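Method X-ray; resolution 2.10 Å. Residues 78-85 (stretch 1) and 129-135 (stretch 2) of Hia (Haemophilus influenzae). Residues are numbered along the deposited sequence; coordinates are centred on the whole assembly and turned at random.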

# COMPACT_ATOMS: atom_id res chain seq x y z
N ASP A 78 17.34 -5.14 12.11
CA ASP A 78 16.78 -6.49 12.29
C ASP A 78 16.49 -7.19 10.96
O ASP A 78 15.69 -6.71 10.15
N ASP A 79 17.13 -8.33 10.73
CA ASP A 79 16.93 -9.07 9.47
C ASP A 79 15.47 -9.45 9.20
O ASP A 79 15.07 -9.65 8.06
N ALA A 80 14.68 -9.56 10.25
CA ALA A 80 13.27 -9.89 10.10
C ALA A 80 12.55 -8.82 9.27
O ALA A 80 11.56 -9.11 8.55
N TYR A 81 13.05 -7.58 9.35
CA TYR A 81 12.46 -6.45 8.62
C TYR A 81 13.10 -6.12 7.29
O TYR A 81 12.60 -5.29 6.52
N LYS A 82 14.21 -6.78 6.99
CA LYS A 82 14.97 -6.50 5.78
C LYS A 82 14.18 -6.48 4.49
O LYS A 82 13.53 -7.45 4.13
N GLY A 83 14.26 -5.35 3.79
CA GLY A 83 13.54 -5.23 2.54
C GLY A 83 12.15 -4.64 2.66
O GLY A 83 11.57 -4.22 1.66
N LEU A 84 11.59 -4.59 3.87
CA LEU A 84 10.27 -3.98 4.05
C LEU A 84 10.45 -2.47 3.90
O LEU A 84 11.42 -1.92 4.41
N THR A 85 9.52 -1.82 3.22
CA THR A 85 9.58 -0.36 3.02
C THR A 85 9.64 0.40 4.36
O THR A 85 8.94 0.07 5.31
N TYR A 129 10.39 -18.16 15.51
CA TYR A 129 10.00 -18.02 14.11
C TYR A 129 9.57 -16.62 13.70
O TYR A 129 8.94 -15.89 14.46
N HIS A 130 9.94 -16.25 12.48
CA HIS A 130 9.47 -14.99 11.94
C HIS A 130 9.57 -14.99 10.43
O HIS A 130 10.46 -15.63 9.85
N ASP A 131 8.63 -14.30 9.79
CA ASP A 131 8.64 -14.15 8.35
C ASP A 131 7.88 -12.86 8.05
O ASP A 131 7.28 -12.27 8.94
N GLN A 132 7.94 -12.41 6.80
CA GLN A 132 7.20 -11.22 6.40
C GLN A 132 5.91 -11.63 5.70
O GLN A 132 5.83 -12.70 5.06
N VAL A 133 4.89 -10.79 5.83
CA VAL A 133 3.61 -10.99 5.17
C VAL A 133 3.40 -9.76 4.27
O VAL A 133 2.94 -8.69 4.73
N ARG A 134 3.78 -9.88 3.01
CA ARG A 134 3.57 -8.76 2.12
C ARG A 134 2.30 -9.02 1.33
O ARG A 134 1.55 -9.96 1.63
N ASN A 135 2.05 -8.19 0.34
CA ASN A 135 0.87 -8.33 -0.48
C ASN A 135 0.85 -9.74 -1.10
O ASN A 135 1.89 -10.24 -1.51

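A small, largely polar contact, burying 326 Å² over both sides, joins a turn-rich loop to a strand through side chains sent mainly against loop backbone, with Ala-80 and Leu-84 adding apolar contacts. His-130, Gln-132 and Arg-134 point toward the loop, while Asp-131 and Val-133, alternating with them, point away. Gln-132 (chi1 m, chi2 t) is the centre: its NE2 donates to Ala-80 O and to Lys-82 O, each at 2.9 Å and nearly straight, so one amide group satisfies two carbonyls of the loop. Its OE1 accepts from Arg-134 NE (3.0 Å) and Arg-134 NH2 (2.7 Å), which ties the two side chains together, and it also lies 3.5 Å from Leu-84 CD2. Arg-134 (m, with chi2 and chi3 t) reaches out to the Gly-83 and Leu-84 end of the type II turn that runs from Tyr-81 to Leu-84; its NH2 comes 3.6 Å from Gly-83 C. A CB on Gly-83 would clash with that NH2, and the backbone angles there themselves call for glycine. Water 1 bridges the pair, donating to Gly-83 O (2.5 Å) and accepting from Arg-134 NH1 (3.0 Å). Leu-84 (m, t) packs CD2 3.7 Å from Arg-134 NE. Ala-80 sets CB over a face of the His-130 ring (chi1 p), 3.7 Å from its centroid. Asp-78 (t) steadies the loop: OD1 accepts from Ala-80 N at 2.9 Å.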

# COMPACT_ATOMS: atom_id res chain seq x y z
CB ASP A 78 15.52 -6.41 13.15
CG ASP A 78 14.97 -7.79 13.52
OD1 ASP A 78 15.38 -8.80 12.91
OD2 ASP A 78 14.11 -7.85 14.42
CB ASP A 79 17.83 -10.31 9.43
CG ASP A 79 19.32 -9.96 9.45
OD1 ASP A 79 19.75 -9.12 8.62
OD2 ASP A 79 20.07 -10.51 10.30
CB ALA A 80 12.64 -10.02 11.47
CB TYR A 81 12.48 -5.18 9.49
CG TYR A 81 11.57 -5.30 10.69
CD1 TYR A 81 11.94 -6.04 11.80
CD2 TYR A 81 10.28 -4.74 10.66
CE1 TYR A 81 11.06 -6.23 12.86
CE2 TYR A 81 9.41 -4.93 11.71
CZ TYR A 81 9.80 -5.68 12.80
OH TYR A 81 8.92 -5.88 13.83
CB LYS A 82 16.11 -7.50 5.65
CG LYS A 82 17.43 -6.85 5.29
CD LYS A 82 17.64 -6.80 3.81
CE LYS A 82 18.97 -6.13 3.50
NZ LYS A 82 19.22 -6.11 2.04
CB LEU A 84 9.71 -4.25 5.44
CG LEU A 84 9.21 -5.66 5.75
CD1 LEU A 84 8.59 -5.68 7.14
CD2 LEU A 84 8.18 -6.07 4.70
CB THR A 85 8.35 0.11 2.22
OG1 THR A 85 8.27 -0.64 0.99
CG2 THR A 85 8.43 1.59 1.90
CB TYR A 129 8.84 -18.98 13.80
CG TYR A 129 8.12 -18.71 12.49
CD1 TYR A 129 8.63 -19.20 11.29
CD2 TYR A 129 6.92 -17.99 12.46
CE1 TYR A 129 7.96 -18.99 10.08
CE2 TYR A 129 6.23 -17.78 11.23
CZ TYR A 129 6.76 -18.29 10.05
OH TYR A 129 6.09 -18.16 8.85
CB HIS A 130 10.24 -13.77 12.48
CG HIS A 130 11.66 -13.72 12.05
ND1 HIS A 130 12.71 -13.98 12.91
CD2 HIS A 130 12.22 -13.46 10.84
CE1 HIS A 130 13.85 -13.88 12.25
NE2 HIS A 130 13.58 -13.57 10.99
CB ASP A 131 7.97 -15.36 7.67
CG ASP A 131 8.52 -15.61 6.28
OD1 ASP A 131 9.02 -14.64 5.65
OD2 ASP A 131 8.45 -16.76 5.81
CB GLN A 132 8.07 -10.36 5.46
CG GLN A 132 9.32 -9.75 6.17
CD GLN A 132 10.29 -9.09 5.21
OE1 GLN A 132 10.03 -9.00 4.01
NE2 GLN A 132 11.43 -8.62 5.73
CB VAL A 133 2.45 -11.08 6.16
CG1 VAL A 133 1.08 -11.38 5.40
CG2 VAL A 133 2.71 -12.16 7.17
CB ARG A 134 4.77 -8.59 1.19
CG ARG A 134 6.07 -8.45 1.93
CD ARG A 134 7.16 -7.99 0.99
NE ARG A 134 8.48 -8.09 1.60
CZ ARG A 134 9.60 -7.66 1.03
NH1 ARG A 134 9.56 -7.09 -0.16
NH2 ARG A 134 10.75 -7.79 1.65
CB ASN A 135 0.89 -7.26 -1.57
CG ASN A 135 -0.26 -7.37 -2.51
OD1 ASN A 135 -1.42 -7.22 -2.12
ND2 ASN A 135 0.05 -7.64 -3.76
O HOH W 1 11.66 -5.01 -0.72